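HIT domain-containing protein (Sulfolobus tokodaii, PDB 2EO4) probably binds nucleotides and hydrolyses nucleotidyl bonds as a zinc-containing member of the histidine triad family, possibly as an adenylylsulfatase. Local coordinates at residues Thr2-Ile7 against Lys41-Asn46; Glu20-Ile25 against Glu52-Glu57; Tyr14-Asp19 against Lys130-Ser135; Ile25-Lys28 against Gly34-Leu37. All coordinates share one frame; numbering follows the deposited sequence.

Contact 1 of 4, residues Thr2-Ile7 against Lys41-Asn46. With ZN (zinc ion), chain B.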
loop_
_atom_site.group_PDB
_atom_site.type_symbol
_atom_site.label_atom_id
_atom_site.label_comp_id
_atom_site.label_asym_id
_atom_site.label_seq_id
_atom_site.Cartn_x
_atom_site.Cartn_y
_atom_site.Cartn_z
ATOM N N THR A 2 14.248 7.597 12.719
ATOM C CA THR A 2 14.880 6.296 12.578
ATOM C C THR A 2 15.327 6.000 11.144
ATOM O O THR A 2 16.436 5.510 10.931
ATOM C CB THR A 2 13.939 5.174 13.080
ATOM O OG1 THR A 2 13.774 5.299 14.500
ATOM C CG2 THR A 2 14.512 3.801 12.764
ATOM N N PHE A 3 14.487 6.304 10.158
ATOM C CA PHE A 3 14.878 6.023 8.778
ATOM C C PHE A 3 15.918 6.985 8.218
ATOM O O PHE A 3 16.833 6.561 7.506
ATOM C CB PHE A 3 13.648 5.949 7.867
ATOM C CG PHE A 3 12.854 4.683 8.049
ATOM C CD1 PHE A 3 13.500 3.449 8.064
ATOM C CD2 PHE A 3 11.478 4.723 8.250
ATOM C CE1 PHE A 3 12.786 2.270 8.285
ATOM C CE2 PHE A 3 10.753 3.550 8.471
ATOM C CZ PHE A 3 11.406 2.325 8.490
ATOM N N CYS A 4 15.796 8.271 8.531
ATOM C CA CYS A 4 16.798 9.221 8.058
ATOM C C CYS A 4 18.140 8.810 8.666
ATOM O O CYS A 4 19.185 8.901 8.017
ATOM C CB CYS A 4 16.443 10.652 8.483
ATOM S SG CYS A 4 15.167 11.454 7.470
ATOM N N SER A 5 18.104 8.337 9.911
ATOM C CA SER A 5 19.320 7.904 10.596
ATOM C C SER A 5 19.951 6.699 9.907
ATOM O O SER A 5 21.169 6.626 9.755
ATOM C CB SER A 5 19.024 7.556 12.059
ATOM O OG SER A 5 18.659 8.708 12.800
ATOM N N ILE A 6 19.125 5.744 9.501
ATOM C CA ILE A 6 19.642 4.565 8.827
ATOM C C ILE A 6 20.205 4.959 7.460
ATOM O O ILE A 6 21.239 4.447 7.034
ATOM C CB ILE A 6 18.539 3.494 8.680
ATOM C CG1 ILE A 6 18.187 2.947 10.071
ATOM C CG2 ILE A 6 19.008 2.371 7.769
ATOM C CD1 ILE A 6 16.983 2.020 10.108
ATOM N N ILE A 7 19.528 5.879 6.780
ATOM C CA ILE A 7 19.988 6.341 5.473
ATOM C C ILE A 7 21.363 6.995 5.600
ATOM O O ILE A 7 22.241 6.795 4.752
ATOM C CB ILE A 7 19.005 7.371 4.868
ATOM C CG1 ILE A 7 17.689 6.682 4.497
ATOM C CG2 ILE A 7 19.628 8.041 3.644
ATOM C CD1 ILE A 7 17.841 5.590 3.468
ATOM N N LYS A 41 14.233 8.366 0.340
ATOM C CA LYS A 41 15.278 8.871 1.225
ATOM C C LYS A 41 14.869 10.215 1.816
ATOM O O LYS A 41 15.183 10.515 2.970
ATOM C CB LYS A 41 16.608 8.987 0.477
ATOM C CG LYS A 41 17.234 7.632 0.195
ATOM C CD LYS A 41 18.607 7.759 -0.434
ATOM C CE LYS A 41 19.260 6.396 -0.587
ATOM N NZ LYS A 41 20.668 6.509 -1.081
ATOM N N LYS A 42 14.162 11.020 1.027
ATOM C CA LYS A 42 13.694 12.314 1.507
ATOM C C LYS A 42 12.620 12.066 2.563
ATOM O O LYS A 42 11.783 11.174 2.414
ATOM C CB LYS A 42 13.111 13.143 0.363
ATOM C CG LYS A 42 12.563 14.485 0.816
ATOM C CD LYS A 42 12.137 15.345 -0.360
ATOM C CE LYS A 42 11.621 16.697 0.110
ATOM N NZ LYS A 42 11.239 17.573 -1.033
ATOM N N HIS A 43 12.647 12.866 3.623
ATOM C CA HIS A 43 11.706 12.721 4.726
ATOM C C HIS A 43 10.319 13.325 4.488
ATOM O O HIS A 43 10.181 14.520 4.240
ATOM C CB HIS A 43 12.312 13.339 5.992
ATOM C CG HIS A 43 11.488 13.130 7.224
ATOM N ND1 HIS A 43 11.715 12.093 8.105
ATOM C CD2 HIS A 43 10.428 13.815 7.713
ATOM C CE1 HIS A 43 10.829 12.151 9.085
ATOM N NE2 HIS A 43 10.037 13.185 8.869
ATOM N N PHE A 44 9.300 12.473 4.563
ATOM C CA PHE A 44 7.898 12.870 4.428
ATOM C C PHE A 44 7.210 12.198 5.614
ATOM O O PHE A 44 7.461 11.027 5.888
ATOM C CB PHE A 44 7.286 12.346 3.121
ATOM C CG PHE A 44 7.816 13.016 1.889
ATOM C CD1 PHE A 44 7.509 14.346 1.617
ATOM C CD2 PHE A 44 8.618 12.316 0.995
ATOM C CE1 PHE A 44 7.993 14.968 0.467
ATOM C CE2 PHE A 44 9.109 12.927 -0.157
ATOM C CZ PHE A 44 8.793 14.257 -0.420
ATOM N N GLU A 45 6.359 12.935 6.321
ATOM C CA GLU A 45 5.672 12.393 7.492
ATOM C C GLU A 45 4.880 11.126 7.207
ATOM O O GLU A 45 4.857 10.197 8.022
ATOM C CB GLU A 45 4.731 13.442 8.087
ATOM C CG GLU A 45 5.446 14.605 8.755
ATOM C CD GLU A 45 6.228 14.175 9.982
ATOM O OE1 GLU A 45 5.603 13.661 10.935
ATOM O OE2 GLU A 45 7.465 14.347 9.993
ATOM N N ASN A 46 4.223 11.101 6.054
ATOM C CA ASN A 46 3.410 9.960 5.657
ATOM C C ASN A 46 3.142 10.006 4.155
ATOM O O ASN A 46 3.639 10.887 3.453
ATOM C CB ASN A 46 2.088 9.967 6.431
ATOM C CG ASN A 46 1.304 11.250 6.225
ATOM O OD1 ASN A 46 0.958 11.597 5.097
ATOM N ND2 ASN A 46 1.020 11.961 7.315
HETATM ZN ZN ZN B . 13.083 10.644 8.143
#
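Ile7, in the last turn of the short helix 2-7, and Lys41, just beyond strand 36-40, mark the closest approach of the two backbones, with 6.8 Å between Ile7 CA and Lys41 CA. From there the irregular segment 41-46 runs past the helix, and no hydrogen bond joins the two pieces. A metal ion does the joining instead. Cys4 SG binds the zinc at 2.3 Å and His43 ND1 binds it at 2.0 Å, from the helix and from the loop respectively. The angle SG-zinc-ND1, about 111°, is close to tetrahedral. The His43 torsion that sets CG anti to the backbone N (chi1 -174°) swings the imidazole out of the loop toward the metal. Its rotation is then fixed from both ends: while ND1 holds the zinc, NE2 donates to Glu45 OE2 at 3.0 Å. That acceptor lies in the ring plane, although the N-H reaches it from above the carboxylate plane. Such second-shell pairing would tend to make the imidazole a stronger electron donor to the metal. At the other end of the contact, the Ile7 branch ending in CD1 packs on Lys41 CG at 3.9 Å, its apolar tip lying across the aliphatic part of an extended chain. Beyond that methylene stem, Lys41 NZ carries its charge away to Glu18 and the carbonyl of Asp19. Cys1 and His94 complete the zinc coordination. The arrangement is a Cys2His2 site, in which a CxxC pair, Cys1 just ahead of the N-terminal helix and Cys4 within it, and two histidines staple the chain start to the histidine triad fold.

Contact 2 of 4, residues Glu20-Ile25 against Glu52-Glu57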
loop_
_atom_site.group_PDB
_atom_site.type_symbol
_atom_site.label_atom_id
_atom_site.label_comp_id
_atom_site.label_asym_id
_atom_site.label_seq_id
_atom_site.Cartn_x
_atom_site.Cartn_y
_atom_site.Cartn_z
ATOM N N GLU A 20 19.721 6.466 -5.723
ATOM C CA GLU A 20 19.892 7.847 -5.295
ATOM C C GLU A 20 18.766 8.444 -4.459
ATOM O O GLU A 20 19.013 9.314 -3.623
ATOM C CB GLU A 20 20.144 8.740 -6.514
ATOM C CG GLU A 20 21.467 8.464 -7.202
ATOM C CD GLU A 20 22.649 8.603 -6.259
ATOM O OE1 GLU A 20 22.840 9.706 -5.700
ATOM O OE2 GLU A 20 23.385 7.609 -6.073
ATOM N N LYS A 21 17.537 7.974 -4.658
ATOM C CA LYS A 21 16.409 8.538 -3.922
ATOM C C LYS A 21 15.580 7.584 -3.066
ATOM O O LYS A 21 14.718 8.030 -2.311
ATOM C CB LYS A 21 15.474 9.259 -4.895
ATOM C CG LYS A 21 16.115 10.442 -5.608
ATOM C CD LYS A 21 15.080 11.233 -6.393
ATOM C CE LYS A 21 15.704 12.442 -7.077
ATOM N NZ LYS A 21 14.674 13.293 -7.745
ATOM N N PHE A 22 15.829 6.285 -3.183
ATOM C CA PHE A 22 15.067 5.303 -2.416
ATOM C C PHE A 22 15.931 4.207 -1.822
ATOM O O PHE A 22 17.093 4.041 -2.190
ATOM C CB PHE A 22 13.992 4.660 -3.299
ATOM C CG PHE A 22 12.974 5.631 -3.811
ATOM C CD1 PHE A 22 13.258 6.448 -4.902
ATOM C CD2 PHE A 22 11.742 5.760 -3.177
ATOM C CE1 PHE A 22 12.327 7.383 -5.351
ATOM C CE2 PHE A 22 10.803 6.692 -3.617
ATOM C CZ PHE A 22 11.097 7.507 -4.705
ATOM N N ALA A 23 15.348 3.462 -0.889
ATOM C CA ALA A 23 16.040 2.358 -0.248
ATOM C C ALA A 23 15.019 1.390 0.333
ATOM O O ALA A 23 13.865 1.746 0.566
ATOM C CB ALA A 23 16.952 2.876 0.860
ATOM N N ALA A 24 15.454 0.156 0.540
ATOM C CA ALA A 24 14.618 -0.877 1.132
ATOM C C ALA A 24 15.502 -1.453 2.228
ATOM O O ALA A 24 16.658 -1.800 1.981
ATOM C CB ALA A 24 14.268 -1.944 0.104
ATOM N N ILE A 25 14.961 -1.538 3.438
ATOM C CA ILE A 25 15.717 -2.022 4.586
ATOM C C ILE A 25 14.954 -3.115 5.318
ATOM O O ILE A 25 13.734 -3.047 5.435
ATOM C CB ILE A 25 15.968 -0.852 5.557
ATOM C CG1 ILE A 25 16.745 0.253 4.830
ATOM C CG2 ILE A 25 16.718 -1.333 6.794
ATOM C CD1 ILE A 25 16.521 1.635 5.406
ATOM N N GLU A 52 3.751 13.762 -5.907
ATOM C CA GLU A 52 3.389 12.706 -6.849
ATOM C C GLU A 52 4.559 11.976 -7.502
ATOM O O GLU A 52 4.487 10.766 -7.717
ATOM C CB GLU A 52 2.464 13.262 -7.937
ATOM C CG GLU A 52 1.148 13.803 -7.404
ATOM C CD GLU A 52 0.156 14.107 -8.510
ATOM O OE1 GLU A 52 0.560 14.703 -9.529
ATOM O OE2 GLU A 52 -1.031 13.757 -8.358
ATOM N N ASP A 53 5.631 12.692 -7.828
ATOM C CA ASP A 53 6.779 12.043 -8.451
ATOM C C ASP A 53 7.431 11.042 -7.498
ATOM O O ASP A 53 7.874 9.973 -7.917
ATOM C CB ASP A 53 7.806 13.079 -8.916
ATOM C CG ASP A 53 7.294 13.926 -10.065
ATOM O OD1 ASP A 53 6.499 13.407 -10.880
ATOM O OD2 ASP A 53 7.693 15.105 -10.154
ATOM N N THR A 54 7.491 11.389 -6.218
ATOM C CA THR A 54 8.066 10.488 -5.228
ATOM C C THR A 54 7.183 9.248 -5.089
ATOM O O THR A 54 7.680 8.121 -5.053
ATOM C CB THR A 54 8.187 11.166 -3.846
ATOM O OG1 THR A 54 9.154 12.221 -3.911
ATOM C CG2 THR A 54 8.635 10.158 -2.793
ATOM N N LEU A 55 5.873 9.459 -5.012
ATOM C CA LEU A 55 4.938 8.345 -4.869
ATOM C C LEU A 55 4.965 7.426 -6.085
ATOM O O LEU A 55 4.859 6.205 -5.954
ATOM C CB LEU A 55 3.512 8.865 -4.643
ATOM C CG LEU A 55 3.249 9.571 -3.310
ATOM C CD1 LEU A 55 1.791 10.002 -3.236
ATOM C CD2 LEU A 55 3.574 8.628 -2.154
ATOM N N ALA A 56 5.112 8.012 -7.269
ATOM C CA ALA A 56 5.150 7.227 -8.498
ATOM C C ALA A 56 6.378 6.326 -8.537
ATOM O O ALA A 56 6.279 5.141 -8.868
ATOM C CB ALA A 56 5.142 8.158 -9.715
ATOM N N GLU A 57 7.535 6.884 -8.201
ATOM C CA GLU A 57 8.767 6.107 -8.210
ATOM C C GLU A 57 8.765 5.104 -7.062
ATOM O O GLU A 57 9.296 4.003 -7.192
ATOM C CB GLU A 57 9.981 7.033 -8.101
ATOM C CG GLU A 57 11.321 6.325 -8.261
ATOM C CD GLU A 57 11.389 5.455 -9.508
ATOM O OE1 GLU A 57 10.927 5.903 -10.583
ATOM O OE2 GLU A 57 11.914 4.323 -9.414
#
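Phe22, at the start of strand 22-26, faces the first turns of helix 52-72 from a distance, its CA lying 8.6 Å from Glu57 CA, so only side chains bridge the gap. The strand residue sends its ring straight at the helix, and two helix residues one turn apart receive it. At the ring edge, near its plane, Phe22 CZ meets the backbone oxygen Thr54 O at 3.5 Å. The methyl of the same residue adds a looser contact, Thr54 CG2 to Phe22 CZ at 4.1 Å. On the other helix residue, Phe22 CE1 lies 3.3 Å from Glu57 CG, a tight approach, and Phe22 CZ lies 3.6 Å from Glu57 CB. These methylenes come at the ring obliquely. The Glu57 torsions explain why carbon rather than oxygen does the touching: CG stands anti to the backbone N (chi1 -173°), and a bend at chi2 (51°) turns the chain beyond it, leaving the carboxylate plane 61° from that of the ring. Thr54 OG1 is taken by Asp51, and Phe22 N is hydrogen-bonded to Asp19. Further along the helix, Leu58 and Val61 also touch the ring, as does Pro40 of the neighbouring strand. Beside this contact, Ala56 packs on Ala56 of the second subunit. No hydrogen bond or salt bridge crosses, so cohesion rests on apolar burial, helped by the slightly positive C-H rim of the phenyl ring turned toward a helix carbonyl oxygen.

Contact 3 of 4, residues Tyr14-Asp19 against Lys130-Ser135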
loop_
_atom_site.group_PDB
_atom_site.type_symbol
_atom_site.label_atom_id
_atom_site.label_comp_id
_atom_site.label_asym_id
_atom_site.label_seq_id
_atom_site.Cartn_x
_atom_site.Cartn_y
_atom_site.Cartn_z
ATOM N N TYR A 14 19.939 -2.996 7.699
ATOM C CA TYR A 14 20.399 -3.841 6.601
ATOM C C TYR A 14 19.692 -3.513 5.289
ATOM O O TYR A 14 18.524 -3.846 5.105
ATOM C CB TYR A 14 20.187 -5.323 6.934
ATOM C CG TYR A 14 21.141 -5.853 7.981
ATOM C CD1 TYR A 14 20.997 -5.510 9.326
ATOM C CD2 TYR A 14 22.206 -6.678 7.621
ATOM C CE1 TYR A 14 21.894 -5.974 10.288
ATOM C CE2 TYR A 14 23.109 -7.149 8.573
ATOM C CZ TYR A 14 22.947 -6.792 9.903
ATOM O OH TYR A 14 23.840 -7.249 10.847
ATOM N N PHE A 15 20.413 -2.867 4.378
ATOM C CA PHE A 15 19.857 -2.499 3.076
ATOM C C PHE A 15 19.774 -3.686 2.124
ATOM O O PHE A 15 20.715 -4.476 2.029
ATOM C CB PHE A 15 20.721 -1.428 2.393
ATOM C CG PHE A 15 20.666 -0.080 3.045
ATOM C CD1 PHE A 15 21.251 0.135 4.288
ATOM C CD2 PHE A 15 20.042 0.987 2.403
ATOM C CE1 PHE A 15 21.217 1.392 4.882
ATOM C CE2 PHE A 15 20.002 2.248 2.987
ATOM C CZ PHE A 15 20.592 2.452 4.230
ATOM N N VAL A 16 18.655 -3.806 1.415
ATOM C CA VAL A 16 18.499 -4.866 0.424
ATOM C C VAL A 16 18.332 -4.205 -0.943
ATOM O O VAL A 16 18.387 -4.867 -1.981
ATOM C CB VAL A 16 17.289 -5.796 0.716
ATOM C CG1 VAL A 16 17.510 -6.532 2.037
ATOM C CG2 VAL A 16 15.994 -4.998 0.744
ATOM N N TYR A 17 18.127 -2.891 -0.928
ATOM C CA TYR A 17 17.987 -2.105 -2.150
ATOM C C TYR A 17 18.304 -0.647 -1.872
ATOM O O TYR A 17 17.960 -0.110 -0.818
ATOM C CB TYR A 17 16.564 -2.178 -2.722
ATOM C CG TYR A 17 16.384 -1.298 -3.948
ATOM C CD1 TYR A 17 16.728 -1.760 -5.216
ATOM C CD2 TYR A 17 15.928 0.017 -3.829
ATOM C CE1 TYR A 17 16.626 -0.939 -6.339
ATOM C CE2 TYR A 17 15.822 0.853 -4.947
ATOM C CZ TYR A 17 16.174 0.364 -6.197
ATOM O OH TYR A 17 16.077 1.175 -7.306
ATOM N N GLU A 18 18.959 0.003 -2.823
ATOM C CA GLU A 18 19.269 1.409 -2.656
ATOM C C GLU A 18 19.661 2.065 -3.967
ATOM O O GLU A 18 20.362 1.471 -4.787
ATOM C CB GLU A 18 20.395 1.602 -1.626
ATOM C CG GLU A 18 20.796 3.066 -1.412
ATOM C CD GLU A 18 21.841 3.257 -0.317
ATOM O OE1 GLU A 18 22.598 2.308 -0.028
ATOM O OE2 GLU A 18 21.917 4.371 0.245
ATOM N N ASP A 19 19.149 3.270 -4.174
ATOM C CA ASP A 19 19.500 4.068 -5.338
ATOM C C ASP A 19 19.633 5.494 -4.826
ATOM O O ASP A 19 19.663 5.713 -3.615
ATOM C CB ASP A 19 18.469 3.954 -6.482
ATOM C CG ASP A 19 17.068 4.373 -6.089
ATOM O OD1 ASP A 19 16.902 5.375 -5.363
ATOM O OD2 ASP A 19 16.115 3.702 -6.546
ATOM N N LYS A 130 21.588 -10.892 2.009
ATOM C CA LYS A 130 22.324 -11.496 0.905
ATOM C C LYS A 130 21.440 -12.205 -0.125
ATOM O O LYS A 130 21.620 -12.017 -1.329
ATOM C CB LYS A 130 23.388 -12.448 1.468
ATOM C CG LYS A 130 24.438 -11.730 2.321
ATOM C CD LYS A 130 25.340 -12.705 3.078
ATOM C CE LYS A 130 26.256 -11.972 4.055
ATOM N NZ LYS A 130 27.187 -11.022 3.384
ATOM N N ILE A 131 20.479 -13.007 0.325
ATOM C CA ILE A 131 19.618 -13.706 -0.622
ATOM C C ILE A 131 18.664 -12.760 -1.349
ATOM O O ILE A 131 18.392 -12.940 -2.535
ATOM C CB ILE A 131 18.792 -14.818 0.058
ATOM C CG1 ILE A 131 17.910 -14.223 1.153
ATOM C CG2 ILE A 131 19.720 -15.878 0.630
ATOM C CD1 ILE A 131 16.956 -15.221 1.749
ATOM N N ILE A 132 18.151 -11.754 -0.646
ATOM C CA ILE A 132 17.248 -10.805 -1.285
ATOM C C ILE A 132 18.006 -9.980 -2.323
ATOM O O ILE A 132 17.504 -9.747 -3.422
ATOM C CB ILE A 132 16.578 -9.865 -0.249
ATOM C CG1 ILE A 132 15.648 -10.682 0.652
ATOM C CG2 ILE A 132 15.795 -8.766 -0.971
ATOM C CD1 ILE A 132 15.075 -9.902 1.842
ATOM N N ARG A 133 19.215 -9.546 -1.984
ATOM C CA ARG A 133 20.014 -8.770 -2.927
ATOM C C ARG A 133 20.259 -9.607 -4.179
ATOM O O ARG A 133 20.125 -9.120 -5.300
ATOM C CB ARG A 133 21.349 -8.361 -2.300
ATOM C CG ARG A 133 21.267 -7.125 -1.407
ATOM C CD ARG A 133 22.614 -6.816 -0.768
ATOM N NE ARG A 133 22.647 -5.495 -0.149
ATOM C CZ ARG A 133 23.713 -4.985 0.459
ATOM N NH1 ARG A 133 24.834 -5.691 0.532
ATOM N NH2 ARG A 133 23.669 -3.765 0.981
ATOM N N GLU A 134 20.610 -10.871 -3.978
ATOM C CA GLU A 134 20.866 -11.782 -5.091
ATOM C C GLU A 134 19.647 -11.917 -6.006
ATOM O O GLU A 134 19.788 -11.957 -7.231
ATOM C CB GLU A 134 21.278 -13.158 -4.553
ATOM C CG GLU A 134 21.464 -14.232 -5.623
ATOM C CD GLU A 134 22.077 -15.512 -5.074
ATOM O OE1 GLU A 134 21.688 -15.935 -3.967
ATOM O OE2 GLU A 134 22.940 -16.103 -5.761
ATOM N N SER A 135 18.452 -11.975 -5.420
ATOM C CA SER A 135 17.229 -12.097 -6.215
ATOM C C SER A 135 16.932 -10.818 -6.988
ATOM O O SER A 135 16.491 -10.862 -8.136
ATOM C CB SER A 135 16.027 -12.439 -5.326
ATOM O OG SER A 135 16.065 -13.787 -4.897
#
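Phe15 O and the CA of Val16 lie obliquely against the guanidinium of Arg133. The oxygen is 3.1 Å from Arg133 NE and 3.2 Å from Arg133 NH2, and it also accepts a hydrogen bond from Gln129, one turn earlier on helix 122-143. The Phe15 ring is directed elsewhere: Tyr17 O sits at its edge, in plane, and Arg9 makes a cation-pi contact with it. Reaching the strand takes an arginine chain that is extended from CG to NE, and its stem brushes the backbone, with Arg133 CG 3.7 Å from Val16 O. Alongside, Val16 CB meets the branch methyl Ile132 CG2 at 3.7 Å, the two side chains lying aslant. With chi1 at -66°, Ile132 holds that methyl anti to its own nitrogen, which turns it to Val16. Val16 and Tyr17 both face Ala24, a classic beta bulge that turns the chain here. The contact therefore has two chemistries: buried branched aliphatics anchor the C-terminal helix to the edge strand, while an exposed arginine places its positive charge by a main-chain carbonyl, which should be electrostatically favourable.

Contact 4 of 4, residues Ile25-Lys28 against Gly34-Leu37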
loop_
_atom_site.group_PDB
_atom_site.type_symbol
_atom_site.label_atom_id
_atom_site.label_comp_id
_atom_site.label_asym_id
_atom_site.label_seq_id
_atom_site.Cartn_x
_atom_site.Cartn_y
_atom_site.Cartn_z
ATOM N N ILE A 25 14.961 -1.538 3.438
ATOM C CA ILE A 25 15.717 -2.022 4.586
ATOM C C ILE A 25 14.954 -3.115 5.318
ATOM O O ILE A 25 13.734 -3.047 5.435
ATOM C CB ILE A 25 15.968 -0.852 5.557
ATOM C CG1 ILE A 25 16.745 0.253 4.830
ATOM C CG2 ILE A 25 16.718 -1.333 6.794
ATOM C CD1 ILE A 25 16.521 1.635 5.406
ATOM N N LEU A 26 15.665 -4.125 5.810
ATOM C CA LEU A 26 14.998 -5.191 6.551
ATOM C C LEU A 26 14.428 -4.608 7.836
ATOM O O LEU A 26 15.069 -3.778 8.489
ATOM C CB LEU A 26 15.982 -6.316 6.907
ATOM C CG LEU A 26 16.491 -7.200 5.767
ATOM C CD1 LEU A 26 17.499 -8.207 6.310
ATOM C CD2 LEU A 26 15.323 -7.919 5.120
ATOM N N ASP A 27 13.216 -5.027 8.189
ATOM C CA ASP A 27 12.580 -4.555 9.416
ATOM C C ASP A 27 13.357 -5.172 10.575
ATOM O O ASP A 27 13.662 -6.368 10.552
ATOM C CB ASP A 27 11.117 -5.013 9.461
ATOM C CG ASP A 27 10.328 -4.351 10.583
ATOM O OD1 ASP A 27 10.719 -4.492 11.760
ATOM O OD2 ASP A 27 9.314 -3.689 10.285
ATOM N N LYS A 28 13.691 -4.365 11.578
ATOM C CA LYS A 28 14.444 -4.872 12.724
ATOM C C LYS A 28 13.635 -5.837 13.597
ATOM O O LYS A 28 14.199 -6.741 14.208
ATOM C CB LYS A 28 14.960 -3.711 13.583
ATOM C CG LYS A 28 15.775 -4.157 14.799
ATOM C CD LYS A 28 16.342 -2.967 15.570
ATOM C CE LYS A 28 17.102 -3.432 16.807
ATOM N NZ LYS A 28 17.720 -2.306 17.565
ATOM N N GLY A 34 11.703 -12.003 6.242
ATOM C CA GLY A 34 11.897 -11.192 5.051
ATOM C C GLY A 34 11.165 -9.858 5.062
ATOM O O GLY A 34 11.242 -9.106 4.093
ATOM N N HIS A 35 10.455 -9.572 6.153
ATOM C CA HIS A 35 9.712 -8.317 6.302
ATOM C C HIS A 35 10.670 -7.165 5.992
ATOM O O HIS A 35 11.718 -7.024 6.624
ATOM C CB HIS A 35 9.178 -8.218 7.739
ATOM C CG HIS A 35 8.315 -7.020 8.002
ATOM N ND1 HIS A 35 7.684 -6.819 9.211
ATOM C CD2 HIS A 35 8.001 -5.950 7.232
ATOM C CE1 HIS A 35 7.020 -5.677 9.176
ATOM N NE2 HIS A 35 7.197 -5.129 7.987
ATOM N N THR A 36 10.297 -6.346 5.013
ATOM C CA THR A 36 11.127 -5.232 4.572
ATOM C C THR A 36 10.345 -3.931 4.463
ATOM O O THR A 36 9.130 -3.939 4.263
ATOM C CB THR A 36 11.750 -5.563 3.196
ATOM O OG1 THR A 36 12.634 -6.676 3.346
ATOM C CG2 THR A 36 12.518 -4.370 2.624
ATOM N N LEU A 37 11.053 -2.814 4.608
ATOM C CA LEU A 37 10.442 -1.497 4.514
ATOM C C LEU A 37 11.060 -0.759 3.330
ATOM O O LEU A 37 12.280 -0.703 3.200
ATOM C CB LEU A 37 10.697 -0.718 5.803
ATOM C CG LEU A 37 10.385 -1.570 7.035
ATOM C CD1 LEU A 37 10.982 -0.961 8.277
ATOM C CD2 LEU A 37 8.875 -1.732 7.155
HETATM O O HOH W 1 13.306 -8.414 8.475
#
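Asp27 lies over one face of the His35 ring. Asp27 CB sits 3.8 Å from the ring centroid and only 13° off the normal, a CH-pi contact. The carboxylate spreads over the same face, its plane tilted 35° from the imidazole. Its oxygen OD2 hovers 3.2 Å above the ring plane, displaced toward the rim at CE1, and the angle at NE2 is too poor for a hydrogen bond. Asp27 places CG anti to the backbone N (chi1 -170°) and His35 does likewise, which brings the two groups over one another. His35 is pinned in its plane by other partners, ND1 accepting from the backbone of Val31 and NE2 pairing with His98; Asp27 OD1 takes the backbone N of Tyr29. Next to this pair the main chains join: Asp27 N donates to His35 O at 2.9 Å, and a water donates to both Asp27 O and His35 O. Ile25 and Leu37 form a hydrogen-bonded antiparallel pair, each N giving to the other's O at 2.8 Å. The next pair, Leu26 and Thr36, is non-hydrogen-bonded; on its face Leu26 CD2 touches Thr36 OG1 at 3.5 Å, and that hydroxyl donates to Gly34 O. On the opposite face Leu37 CD2 packs against Asp27 OD2 at 3.7 Å, and the Leu37 side chain also touches His96, the predicted nucleotidylated residue. This is the loop end of the antiparallel hairpin 22-26/36-40, where the strands meet the connecting turn, bordering the probable active site of a histidine triad fold.

How the contacts relate
The four contacts lie in and around one antiparallel sheet. Contact 4 joins its strands 22-26 and 36-40 close to the centre of the chain, about 5 Å from it; contact 2 also uses strand 22-26, shares Ile25 with contact 4, and brings in helix 52-72. Contact 3 adds the edge strand 15-18 and the C-terminal helix 122-143, about 11 Å from contact 4 between centres. Contact 1, about 11 Å from contact 2 and 18 Å from contact 3, ties the chain start to the loop after strand 36-40. Phe3 packs on Leu37, linking contact 1 to contact 4. Along the chain, contacts 1 and 3 interleave, so zinc site, sheet and terminal helices are bound into one compact unit.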